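Local coordinates for protein lantibiotic dehydratase (PDB 5EHK) that probably dehydrates serine and threonine residues of the NAI-107 precursor peptide in a tRNA-dependent step of lantibiotic biosynthesis, at residues 475-480 against 676-681; 522-527 against 683-688. All coordinates share one frame; numbering follows the deposited sequence.

Contact 1: 475-480 against 676-681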
loop_
_atom_site.group_PDB
_atom_site.type_symbol
_atom_site.label_atom_id
_atom_site.label_comp_id
_atom_site.label_asym_id
_atom_site.label_seq_id
_atom_site.Cartn_x
_atom_site.Cartn_y
_atom_site.Cartn_z
ATOM N N ARG A 475 7.383 -35.889 -11.250
ATOM C CA ARG A 475 7.369 -34.632 -11.987
ATOM C C ARG A 475 5.959 -34.112 -12.199
ATOM O O ARG A 475 5.781 -33.014 -12.723
ATOM C CB ARG A 475 7.964 -34.836 -13.368
ATOM C CG ARG A 475 9.395 -35.203 -13.361
ATOM C CD ARG A 475 9.756 -35.822 -14.684
ATOM N NE ARG A 475 11.197 -35.810 -14.906
ATOM C CZ ARG A 475 11.782 -36.289 -15.994
ATOM N NH1 ARG A 475 11.055 -36.817 -16.964
ATOM N NH2 ARG A 475 13.094 -36.228 -16.110
ATOM N N GLU A 476 4.955 -34.897 -11.814
ATOM C CA GLU A 476 3.578 -34.473 -11.977
ATOM C C GLU A 476 2.846 -34.924 -10.738
ATOM O O GLU A 476 3.155 -35.965 -10.176
ATOM C CB GLU A 476 2.957 -35.083 -13.236
ATOM C CG GLU A 476 3.597 -34.595 -14.557
ATOM C CD GLU A 476 2.816 -34.995 -15.826
ATOM O OE1 GLU A 476 1.707 -35.588 -15.706
ATOM O OE2 GLU A 476 3.330 -34.726 -16.948
ATOM N N ILE A 477 1.891 -34.125 -10.297
ATOM C CA ILE A 477 1.070 -34.463 -9.160
ATOM C C ILE A 477 -0.346 -34.500 -9.722
ATOM O O ILE A 477 -0.616 -33.829 -10.716
ATOM C CB ILE A 477 1.267 -33.427 -8.001
ATOM C CG1 ILE A 477 0.700 -33.951 -6.681
ATOM C CG2 ILE A 477 0.653 -32.057 -8.325
ATOM C CD1 ILE A 477 1.649 -34.862 -5.892
ATOM N N VAL A 478 -1.228 -35.323 -9.154
ATOM C CA VAL A 478 -2.572 -35.486 -9.704
ATOM C C VAL A 478 -3.625 -34.975 -8.742
ATOM O O VAL A 478 -3.689 -35.417 -7.602
ATOM C CB VAL A 478 -2.898 -36.962 -10.020
ATOM C CG1 VAL A 478 -4.391 -37.121 -10.366
ATOM C CG2 VAL A 478 -2.006 -37.489 -11.150
ATOM N N ILE A 479 -4.463 -34.057 -9.206
ATOM C CA ILE A 479 -5.484 -33.462 -8.352
ATOM C C ILE A 479 -6.871 -33.953 -8.729
ATOM O O ILE A 479 -7.187 -34.170 -9.901
ATOM C CB ILE A 479 -5.422 -31.908 -8.373
ATOM C CG1 ILE A 479 -5.807 -31.350 -9.746
ATOM C CG2 ILE A 479 -4.024 -31.427 -8.004
ATOM C CD1 ILE A 479 -5.868 -29.818 -9.803
ATOM N N ASP A 480 -7.689 -34.151 -7.712
ATOM C CA ASP A 480 -9.064 -34.563 -7.905
ATOM C C ASP A 480 -9.989 -33.584 -7.194
ATOM O O ASP A 480 -9.537 -32.571 -6.668
ATOM C CB ASP A 480 -9.238 -35.984 -7.369
ATOM C CG ASP A 480 -8.740 -36.135 -5.941
ATOM O OD1 ASP A 480 -8.996 -35.234 -5.109
ATOM O OD2 ASP A 480 -8.023 -37.122 -5.671
ATOM N N PHE A 676 12.050 -26.492 -8.750
ATOM C CA PHE A 676 11.199 -27.318 -9.584
ATOM C C PHE A 676 9.795 -27.308 -9.069
ATOM O O PHE A 676 9.574 -27.468 -7.874
ATOM C CB PHE A 676 11.690 -28.771 -9.685
ATOM C CG PHE A 676 10.718 -29.684 -10.385
ATOM C CD1 PHE A 676 10.579 -29.639 -11.775
ATOM C CD2 PHE A 676 9.930 -30.573 -9.661
ATOM C CE1 PHE A 676 9.668 -30.464 -12.429
ATOM C CE2 PHE A 676 9.031 -31.403 -10.304
ATOM C CZ PHE A 676 8.892 -31.346 -11.687
ATOM N N LEU A 677 8.860 -27.117 -10.000
ATOM C CA LEU A 677 7.421 -27.252 -9.767
ATOM C C LEU A 677 6.816 -28.342 -10.654
ATOM O O LEU A 677 6.966 -28.316 -11.884
ATOM C CB LEU A 677 6.710 -25.926 -10.022
ATOM C CG LEU A 677 6.879 -24.864 -8.946
ATOM C CD1 LEU A 677 6.380 -23.585 -9.511
ATOM C CD2 LEU A 677 6.119 -25.238 -7.654
ATOM N N PRO A 678 6.132 -29.309 -10.031
ATOM C CA PRO A 678 5.519 -30.444 -10.733
ATOM C C PRO A 678 4.424 -29.968 -11.671
ATOM O O PRO A 678 3.781 -28.972 -11.337
ATOM C CB PRO A 678 4.875 -31.244 -9.598
ATOM C CG PRO A 678 4.603 -30.236 -8.542
ATOM C CD PRO A 678 5.727 -29.243 -8.618
ATOM N N GLY A 679 4.244 -30.632 -12.818
ATOM C CA GLY A 679 3.065 -30.429 -13.645
ATOM C C GLY A 679 1.827 -30.813 -12.845
ATOM O O GLY A 679 1.893 -31.684 -11.986
ATOM N N VAL A 680 0.700 -30.158 -13.092
ATOM C CA VAL A 680 -0.504 -30.493 -12.337
ATOM C C VAL A 680 -1.589 -31.069 -13.249
ATOM O O VAL A 680 -1.972 -30.464 -14.255
ATOM C CB VAL A 680 -0.982 -29.317 -11.432
ATOM C CG1 VAL A 680 -0.309 -28.028 -11.841
ATOM C CG2 VAL A 680 -2.494 -29.182 -11.419
ATOM N N ARG A 681 -2.040 -32.273 -12.916
ATOM C CA ARG A 681 -2.996 -32.974 -13.756
ATOM C C ARG A 681 -4.387 -33.164 -13.150
ATOM O O ARG A 681 -4.539 -33.576 -12.004
ATOM C CB ARG A 681 -2.414 -34.298 -14.244
ATOM C CG ARG A 681 -3.223 -34.967 -15.347
ATOM C CD ARG A 681 -2.339 -35.881 -16.166
ATOM N NE ARG A 681 -1.838 -37.004 -15.381
ATOM C CZ ARG A 681 -2.515 -38.122 -15.153
ATOM N NH1 ARG A 681 -3.737 -38.271 -15.639
ATOM N NH2 ARG A 681 -1.969 -39.089 -14.431
HETATM O O HOH W 1 1.176 -38.031 -14.250
#

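Contact 2: 522-527 against 683-688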
loop_
_atom_site.group_PDB
_atom_site.type_symbol
_atom_site.label_atom_id
_atom_site.label_comp_id
_atom_site.label_asym_id
_atom_site.label_seq_id
_atom_site.Cartn_x
_atom_site.Cartn_y
_atom_site.Cartn_z
ATOM N N VAL A 522 -4.422 -33.572 -22.513
ATOM C CA VAL A 522 -4.582 -32.171 -22.942
ATOM C C VAL A 522 -3.682 -31.255 -22.102
ATOM O O VAL A 522 -3.782 -31.229 -20.868
ATOM C CB VAL A 522 -6.015 -31.665 -22.785
ATOM C CG1 VAL A 522 -6.106 -30.209 -23.271
ATOM C CG2 VAL A 522 -6.962 -32.542 -23.548
ATOM N N VAL A 523 -2.797 -30.519 -22.757
ATOM C CA VAL A 523 -1.873 -29.663 -22.022
ATOM C C VAL A 523 -2.199 -28.180 -22.289
ATOM O O VAL A 523 -2.130 -27.724 -23.439
ATOM C CB VAL A 523 -0.420 -29.989 -22.397
ATOM C CG1 VAL A 523 0.565 -29.047 -21.692
ATOM C CG2 VAL A 523 -0.120 -31.423 -22.047
ATOM N N LEU A 524 -2.608 -27.444 -21.251
ATOM C CA LEU A 524 -2.915 -26.019 -21.424
ATOM C C LEU A 524 -1.656 -25.295 -21.848
ATOM O O LEU A 524 -0.641 -25.372 -21.173
ATOM C CB LEU A 524 -3.453 -25.407 -20.137
ATOM C CG LEU A 524 -4.963 -25.471 -19.909
ATOM C CD1 LEU A 524 -5.566 -26.770 -20.433
ATOM C CD2 LEU A 524 -5.251 -25.348 -18.421
ATOM N N ALA A 525 -1.722 -24.603 -22.977
ATOM C CA ALA A 525 -0.529 -24.052 -23.603
ATOM C C ALA A 525 -0.054 -22.819 -22.857
ATOM O O ALA A 525 -0.850 -22.145 -22.205
ATOM C CB ALA A 525 -0.806 -23.731 -25.058
ATOM N N PRO A 526 1.249 -22.504 -22.963
ATOM C CA PRO A 526 1.720 -21.227 -22.409
ATOM C C PRO A 526 1.201 -20.051 -23.241
ATOM O O PRO A 526 0.861 -20.212 -24.410
ATOM C CB PRO A 526 3.244 -21.337 -22.522
ATOM C CG PRO A 526 3.464 -22.274 -23.675
ATOM C CD PRO A 526 2.337 -23.276 -23.589
ATOM N N GLY A 527 1.128 -18.880 -22.630
ATOM C CA GLY A 527 0.613 -17.699 -23.296
ATOM C C GLY A 527 -0.711 -17.321 -22.659
ATOM O O GLY A 527 -1.282 -18.130 -21.920
ATOM N N GLY A 683 -7.822 -35.074 -14.356
ATOM C CA GLY A 683 -8.165 -36.064 -15.362
ATOM C C GLY A 683 -7.047 -36.245 -16.371
ATOM O O GLY A 683 -5.953 -36.698 -16.025
ATOM N N ARG A 684 -7.321 -35.861 -17.616
ATOM C CA ARG A 684 -6.393 -36.011 -18.739
ATOM C C ARG A 684 -5.699 -34.682 -19.048
ATOM O O ARG A 684 -4.894 -34.594 -19.992
ATOM C CB ARG A 684 -7.135 -36.539 -19.967
ATOM C CG ARG A 684 -7.728 -37.919 -19.685
ATOM C CD ARG A 684 -8.363 -38.646 -20.862
ATOM N NE ARG A 684 -9.161 -39.744 -20.326
ATOM C CZ ARG A 684 -10.463 -39.905 -20.537
ATOM N NH1 ARG A 684 -11.117 -39.037 -21.295
ATOM N NH2 ARG A 684 -11.108 -40.934 -19.991
ATOM N N THR A 685 -6.061 -33.644 -18.279
ATOM C CA THR A 685 -5.553 -32.284 -18.498
ATOM C C THR A 685 -4.426 -31.807 -17.568
ATOM O O THR A 685 -4.535 -31.844 -16.345
ATOM C CB THR A 685 -6.686 -31.239 -18.375
ATOM O OG1 THR A 685 -7.769 -31.568 -19.250
ATOM C CG2 THR A 685 -6.174 -29.875 -18.739
ATOM N N LEU A 686 -3.355 -31.325 -18.188
ATOM C CA LEU A 686 -2.288 -30.599 -17.500
ATOM C C LEU A 686 -2.610 -29.093 -17.410
ATOM O O LEU A 686 -2.388 -28.332 -18.358
ATOM C CB LEU A 686 -0.961 -30.801 -18.238
ATOM C CG LEU A 686 0.151 -31.518 -17.471
ATOM C CD1 LEU A 686 -0.277 -32.935 -17.144
ATOM C CD2 LEU A 686 1.448 -31.498 -18.294
ATOM N N LEU A 687 -3.166 -28.679 -16.274
ATOM C CA LEU A 687 -3.477 -27.273 -16.022
ATOM C C LEU A 687 -2.206 -26.405 -16.047
ATOM O O LEU A 687 -2.245 -25.246 -16.436
ATOM C CB LEU A 687 -4.168 -27.119 -14.660
ATOM C CG LEU A 687 -5.472 -27.888 -14.498
ATOM C CD1 LEU A 687 -6.042 -27.743 -13.092
ATOM C CD2 LEU A 687 -6.476 -27.410 -15.539
ATOM N N ALA A 688 -1.081 -26.992 -15.646
ATOM C CA ALA A 688 0.204 -26.320 -15.677
ATOM C C ALA A 688 1.249 -27.372 -15.978
ATOM O O ALA A 688 1.181 -28.475 -15.447
ATOM C CB ALA A 688 0.496 -25.650 -14.343
#

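Contact 1: 475-480 against 676-681
The carbonyl oxygen of R681 is gripped twice by the opposing strand: the N-H of I479 reaches R681 O at 2.8 Å, nearly along the C=O axis, and the weaker CA-H of V478 adds a contact of 3.6 Å from V478 CA to the same O. Further toward the N terminus, I477 uses both of its backbone polar atoms, its N donating to G679 O (3.0 Å) and its O accepting from R681 N (3.0 Å), so that it brackets V680. The last rung, G679 N to R475 O (2.8 Å), is the most bent, at 144° at the hydrogen.

On the face bearing E476, V478 and R681, the arginine leaves with CG anti to its backbone N and then bends at chi3 (65°). V478 CG2 lies over one face of its guanidinium, 3.7 Å from R681 NH2. The extended E476 side chain crosses that of R681 obliquely, its OE1 at the edge of the guanidinium, 3.8 Å from R681 NE, in a long salt bridge, and a water that donates to E476 OE1 binds R681 NH2 weakly. I479 CD1 meets V680 CG2, and the F676 ring presents its CZ edge to the CA of R475, whose own guanidinium is held by E768 and N722. Strand 676-682 pairs in parallel with 476-479 and antiparallel with 685-693, helix 460-471 packing on I477 and L677, within the N-terminal lantibiotic dehydratase region.

Contact 2: 522-527 against 683-688
With CG beside its backbone N (chi1 -89°) and chi2 at 36°, L524 forks over the opposing strand: CD1 comes to 3.6 Å from T685 CG2, while CD2 lies 3.6 Å from L687 CA and 3.7 Å from L687 CD2. T685 supplies its half of this meeting by a chi1 of -54°, which sets CG2 anti to the backbone N and so turns the methyl to the leucine. The two side chains cross obliquely. The same torsion leaves the T685 hydroxyl beside the backbone N, where it is hydrogen-bonded to E385, a carboxylate that also takes the N-H of R684.

Beneath these side chains, three backbone bonds join the strands in parallel. V522 N donates to R684 O from above the carbonyl plane, whereas L686 N approaches V522 O almost along its C=O axis at 2.7 Å. L524 N completes the set on L686 O (3.0 Å). On the other face V523 and L686 lie alongside each other and point the same way, V523 CG2 packing against L686 CB at 4.0 Å.

The chain turns a corner at L687, and strand 676-682 neighbours 685-693. Helix 380-395 packs against V522 and T685 through E385 and A389, and its L393 touches L524. Strand 500-508 flanks 521-524 in antiparallel sense, pairing H506 with V523 and G504 with A525, so 521-524 is an inner strand between 500-508 and 685-693.

From the N terminus, 475-480 comes first and 522-527 second; only much later does the chain return through 676-681 and then 683-688. Contact 1 closes a loop of 195 residues and contact 2 one of 155, and the two loops cross, since 522-527 lies within the first whereas 683-688 lies beyond it. A short turn joins the two returning segments, which run antiparallel with V680 N probably hydrogen-bonded to A688 O. L686 CD1 packs on E476 and R681, and I479 meets L687. Together the contacts tie strands 476-479 and 521-524 to the hairpin formed by 676-682 and 685-693.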